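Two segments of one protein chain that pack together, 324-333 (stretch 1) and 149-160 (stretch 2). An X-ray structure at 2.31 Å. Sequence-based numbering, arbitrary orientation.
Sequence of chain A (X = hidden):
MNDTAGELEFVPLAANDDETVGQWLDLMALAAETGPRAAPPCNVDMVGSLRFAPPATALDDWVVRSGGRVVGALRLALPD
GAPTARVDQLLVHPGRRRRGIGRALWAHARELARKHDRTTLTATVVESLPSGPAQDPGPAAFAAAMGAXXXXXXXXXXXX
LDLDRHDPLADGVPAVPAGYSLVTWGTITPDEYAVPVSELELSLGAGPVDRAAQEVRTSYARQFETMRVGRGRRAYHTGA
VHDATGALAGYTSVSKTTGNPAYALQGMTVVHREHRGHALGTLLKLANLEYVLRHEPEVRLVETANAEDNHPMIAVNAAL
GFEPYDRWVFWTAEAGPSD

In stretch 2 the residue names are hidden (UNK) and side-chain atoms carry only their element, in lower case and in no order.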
# COMPACT_ATOMS: atom_id res chain seq x y z
N PRO A 324 12.78 10.43 -2.52
CA PRO A 324 11.37 10.83 -2.43
C PRO A 324 10.89 11.26 -3.81
O PRO A 324 11.51 12.09 -4.46
CB PRO A 324 11.39 12.00 -1.44
CG PRO A 324 12.69 11.85 -0.70
CD PRO A 324 13.66 11.25 -1.68
N TYR A 325 9.79 10.68 -4.26
CA TYR A 325 9.27 10.96 -5.57
C TYR A 325 7.92 11.71 -5.56
O TYR A 325 7.79 12.72 -6.24
CB TYR A 325 9.12 9.67 -6.34
CG TYR A 325 8.98 9.95 -7.78
CD1 TYR A 325 10.12 10.18 -8.57
CD2 TYR A 325 7.73 9.99 -8.38
CE1 TYR A 325 10.01 10.45 -9.91
CE2 TYR A 325 7.61 10.24 -9.73
CZ TYR A 325 8.75 10.48 -10.49
OH TYR A 325 8.63 10.73 -11.85
N ASP A 326 6.92 11.22 -4.82
CA ASP A 326 5.64 11.91 -4.70
C ASP A 326 5.06 11.76 -3.29
O ASP A 326 5.63 11.06 -2.43
CB ASP A 326 4.67 11.45 -5.78
CG ASP A 326 4.49 9.95 -5.76
OD1 ASP A 326 4.21 9.35 -6.82
OD2 ASP A 326 4.66 9.35 -4.68
N ARG A 327 3.92 12.42 -3.05
CA ARG A 327 3.38 12.59 -1.70
C ARG A 327 1.99 11.93 -1.61
O ARG A 327 1.17 12.07 -2.54
CB ARG A 327 3.25 14.06 -1.38
CG ARG A 327 2.92 14.35 0.09
CD ARG A 327 3.01 15.84 0.43
NE ARG A 327 2.92 16.12 1.86
CZ ARG A 327 2.09 17.00 2.41
NH1 ARG A 327 1.27 17.73 1.65
NH2 ARG A 327 2.08 17.19 3.73
N TRP A 328 1.72 11.22 -0.51
CA TRP A 328 0.46 10.49 -0.35
C TRP A 328 -0.39 11.21 0.67
O TRP A 328 -0.16 11.04 1.85
CB TRP A 328 0.74 9.06 0.13
CG TRP A 328 1.15 8.16 -0.95
CD1 TRP A 328 1.35 8.50 -2.24
CD2 TRP A 328 1.46 6.75 -0.84
NE1 TRP A 328 1.75 7.39 -2.97
CE2 TRP A 328 1.79 6.30 -2.14
CE3 TRP A 328 1.47 5.83 0.22
CZ2 TRP A 328 2.14 4.93 -2.42
CZ3 TRP A 328 1.80 4.47 -0.06
CH2 TRP A 328 2.11 4.04 -1.36
N VAL A 329 -1.34 12.05 0.23
CA VAL A 329 -2.04 12.97 1.12
C VAL A 329 -3.44 12.45 1.50
O VAL A 329 -4.20 12.01 0.62
CB VAL A 329 -2.19 14.38 0.49
CG1 VAL A 329 -2.70 15.35 1.55
CG2 VAL A 329 -0.94 14.85 -0.12
N PHE A 330 -3.77 12.47 2.80
CA PHE A 330 -5.02 11.89 3.29
C PHE A 330 -6.12 12.91 3.28
O PHE A 330 -5.98 14.02 3.82
CB PHE A 330 -4.84 11.24 4.66
CG PHE A 330 -3.72 10.25 4.67
CD1 PHE A 330 -3.85 9.03 4.02
CD2 PHE A 330 -2.48 10.56 5.24
CE1 PHE A 330 -2.75 8.12 3.96
CE2 PHE A 330 -1.40 9.67 5.18
CZ PHE A 330 -1.54 8.45 4.55
N TRP A 331 -7.22 12.56 2.60
CA TRP A 331 -8.35 13.47 2.50
C TRP A 331 -9.56 12.78 3.07
O TRP A 331 -9.63 11.55 3.11
CB TRP A 331 -8.65 13.85 1.04
CG TRP A 331 -7.64 14.80 0.27
CD1 TRP A 331 -6.36 14.54 -0.07
CD2 TRP A 331 -7.93 16.07 -0.28
NE1 TRP A 331 -5.83 15.55 -0.82
CE2 TRP A 331 -6.77 16.53 -0.95
CE3 TRP A 331 -9.06 16.90 -0.26
CZ2 TRP A 331 -6.70 17.76 -1.62
CZ3 TRP A 331 -9.00 18.13 -0.92
CH2 TRP A 331 -7.82 18.54 -1.58
N THR A 332 -10.57 13.56 3.41
CA THR A 332 -11.75 13.05 4.08
C THR A 332 -12.96 13.88 3.67
O THR A 332 -12.83 15.08 3.31
CB THR A 332 -11.58 13.10 5.64
OG1 THR A 332 -12.75 12.56 6.25
CG2 THR A 332 -11.41 14.57 6.16
N ALA A 333 -14.14 13.28 3.73
CA ALA A 333 -15.34 13.94 3.24
C ALA A 333 -16.56 13.41 3.97
O ALA A 333 -16.57 12.26 4.39
CB ALA A 333 -15.52 13.68 1.77
N UNK A 149 -11.76 17.49 2.17
CA UNK A 149 -10.69 18.33 2.71
C UNK A 149 -9.48 17.46 3.08
O UNK A 149 -9.60 16.27 3.35
n UNK A 149 -14.06 21.28 3.18
c UNK A 149 -14.65 20.14 3.53
c UNK A 149 -12.70 21.12 3.26
n UNK A 149 -13.71 19.26 3.82
c UNK A 149 -11.20 19.11 3.93
c UNK A 149 -12.47 19.85 3.67
N UNK A 150 -8.32 18.06 3.10
CA UNK A 150 -7.12 17.37 3.57
C UNK A 150 -7.22 17.17 5.09
O UNK A 150 -7.62 18.09 5.79
c UNK A 150 -5.88 18.20 3.23
c UNK A 150 -5.49 18.00 1.79
c UNK A 150 -4.21 18.74 1.48
n UNK A 150 -3.99 18.83 0.04
n UNK A 150 -4.23 19.91 -2.01
c UNK A 150 -4.47 19.83 -0.71
n UNK A 150 -5.17 20.78 -0.12
N UNK A 151 -6.89 15.97 5.58
CA UNK A 151 -6.87 15.65 7.02
C UNK A 151 -5.65 16.23 7.65
O UNK A 151 -4.59 16.28 7.04
c UNK A 151 -6.81 14.14 7.23
o UNK A 151 -7.90 13.48 6.62
N UNK A 152 -5.76 16.61 8.89
CA UNK A 152 -4.56 17.11 9.58
C UNK A 152 -3.77 15.96 10.19
O UNK A 152 -3.71 15.81 11.39
o UNK A 152 -2.53 18.74 10.66
c UNK A 152 -4.92 18.18 10.64
o UNK A 152 -3.82 19.62 12.19
c UNK A 152 -3.67 18.90 11.19
N UNK A 153 -3.22 15.10 9.34
CA UNK A 153 -2.27 14.09 9.76
C UNK A 153 -1.12 14.05 8.74
O UNK A 153 -1.25 14.52 7.60
c UNK A 153 -4.49 11.16 8.56
c UNK A 153 -3.38 12.17 8.53
c UNK A 153 -2.94 12.69 9.89
c UNK A 153 -4.11 12.75 10.92
N UNK A 154 0.02 13.52 9.16
CA UNK A 154 1.20 13.35 8.36
C UNK A 154 0.83 12.67 7.09
O UNK A 154 0.23 11.60 7.14
c UNK A 154 1.61 12.53 10.54
c UNK A 154 0.18 12.98 10.53
c UNK A 154 2.01 12.35 9.16
N UNK A 155 1.19 13.27 5.96
CA UNK A 155 1.16 12.61 4.69
C UNK A 155 2.30 11.56 4.56
O UNK A 155 3.26 11.55 5.36
c UNK A 155 1.25 13.65 3.57
N UNK A 156 2.20 10.72 3.53
CA UNK A 156 3.22 9.71 3.31
C UNK A 156 4.24 10.23 2.32
O UNK A 156 3.88 10.86 1.32
N UNK A 157 5.51 9.99 2.57
CA UNK A 157 6.50 10.25 1.53
C UNK A 157 6.83 8.98 0.79
O UNK A 157 7.36 8.03 1.38
o UNK A 157 7.57 11.83 2.97
c UNK A 157 8.76 11.14 1.01
c UNK A 157 7.82 10.73 2.11
N UNK A 158 6.55 8.98 -0.51
CA UNK A 158 6.63 7.78 -1.31
C UNK A 158 7.94 7.77 -2.05
O UNK A 158 8.21 8.71 -2.78
c UNK A 158 5.61 5.15 -2.72
c UNK A 158 5.43 7.70 -2.25
n UNK A 158 5.43 4.40 -3.86
n UNK A 158 5.06 6.44 -4.38
c UNK A 158 5.11 5.20 -4.85
c UNK A 158 5.38 6.45 -3.05
N UNK A 159 8.77 6.74 -1.86
CA UNK A 159 10.16 6.86 -2.31
C UNK A 159 10.57 5.76 -3.28
O UNK A 159 10.01 4.68 -3.24
c UNK A 159 11.28 7.37 1.35
c UNK A 159 11.07 6.75 -1.09
c UNK A 159 10.97 7.90 -0.06
n UNK A 159 10.24 7.15 2.17
o UNK A 159 12.44 7.12 1.67
N UNK A 160 11.56 6.01 -4.13
CA UNK A 160 12.02 4.99 -5.05
C UNK A 160 13.51 4.78 -4.94
O UNK A 160 14.27 5.71 -4.77
c UNK A 160 9.93 2.54 -7.36
c UNK A 160 7.20 3.21 -7.73
c UNK A 160 9.50 3.87 -7.18
c UNK A 160 8.14 4.17 -7.37
c UNK A 160 10.17 5.10 -6.85
c UNK A 160 7.66 1.93 -7.90
n UNK A 160 7.99 5.51 -7.14
c UNK A 160 9.21 6.06 -6.85
c UNK A 160 11.66 5.31 -6.53
c UNK A 160 9.02 1.59 -7.68
O HOH W 1 -3.83 15.41 4.63
O HOH W 2 -1.94 13.63 4.95
O HOH W 3 5.71 6.98 -7.52

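Position 149 carries one carbon and then a five-membered ring of three carbons and two nitrogens, on the same side of the sheet as Thr332: His149. Its backbone does the pairing, with His149 N to Thr332 O and Thr332 N to His149 O both 2.9 Å.

At position 150, three carbons and a nitrogen lead to a carbon bearing two more nitrogens, and this chain lies over a face of the Trp331 indole: Arg150. Its long aliphatic run suits that surface: CG lies 3.6 Å from the centroid of the five-membered ring of Trp331, and the flat guanidinium turns a face to Trp331 CZ2, 3.2 Å from Arg150 CZ.

Position 151 has one carbon and one oxygen, the oxygen 3.4 Å from Phe330 O: Ser151. Its N donates to Phe330 O at 2.8 Å, and the short hydroxyl can add a weak bond to the same acceptor.

Position 152, two carbons with two oxygens on the second, touches nothing on stretch 1: Asp152. Its CA-to-CB bond points away, and the exposed position suits a carboxylate. Position 153 has four carbons, forked at the first with one arm two carbons long, and a carbon 3.8 Å from Phe330 CD2: Ile153, whose apolar CG1 suits the phenyl ring. At 154, three carbons close onto the backbone N, and the backbone O lies 3.2 Å from Phe330 CE2, at the edge of the phenyl ring: Pro154. Its CA-to-CB bond points away from stretch 1.

A single carbon at 155, 3.4 Å from both Trp328 O and Arg327 NE, defines Ala155; so small a group fits this close space. Position 156 has no side chain and is Gly156; a CB here would come within 3.3 Å of Trp328 CB. Gly156 N donates to Trp328 O and Trp328 N to Gly156 O, both hydrogen bonds of 2.9 Å.

Position 157 is one carbon bearing an oxygen and a carbon, the latter 3.7 Å from Pro324 CB: Thr157, its methyl suited to the proline. Position 158 has one carbon and a ring of three carbons and two nitrogens, stacked on Trp328 with one nitrogen 3.0 Å from Asp326 OD2: His158. A flat ring with a donor combines the offset stack with a hydrogen bond from ND1.

Position 159 has three carbons, the third bearing oxygen and nitrogen, and one carbon 3.8 Å from Pro324 CA: Gln159. Aliphatic CG makes that contact, while NE2 donates to Thr157 O at 3.1 Å. Finally, 160 has one carbon, then fused five- and six-membered rings holding eight carbons and one nitrogen, an edge toward the face of Tyr325: Trp160, whose NE1 also donates to a water held by Asp326 OD1.

The contact is an antiparallel pairing in two runs, separated by the loop that packs against Phe330. A bulge shifts the register between Pro324 and Asp326, so His158 O accepts from Tyr325 N at 2.9 Å and weakly from Asp326 N at 3.5 Å. Backbone bonds set the alignment; aromatic packing and water-mediated links reinforce it.

Stretch 2 (149-160) HRSDIPAGTHQW
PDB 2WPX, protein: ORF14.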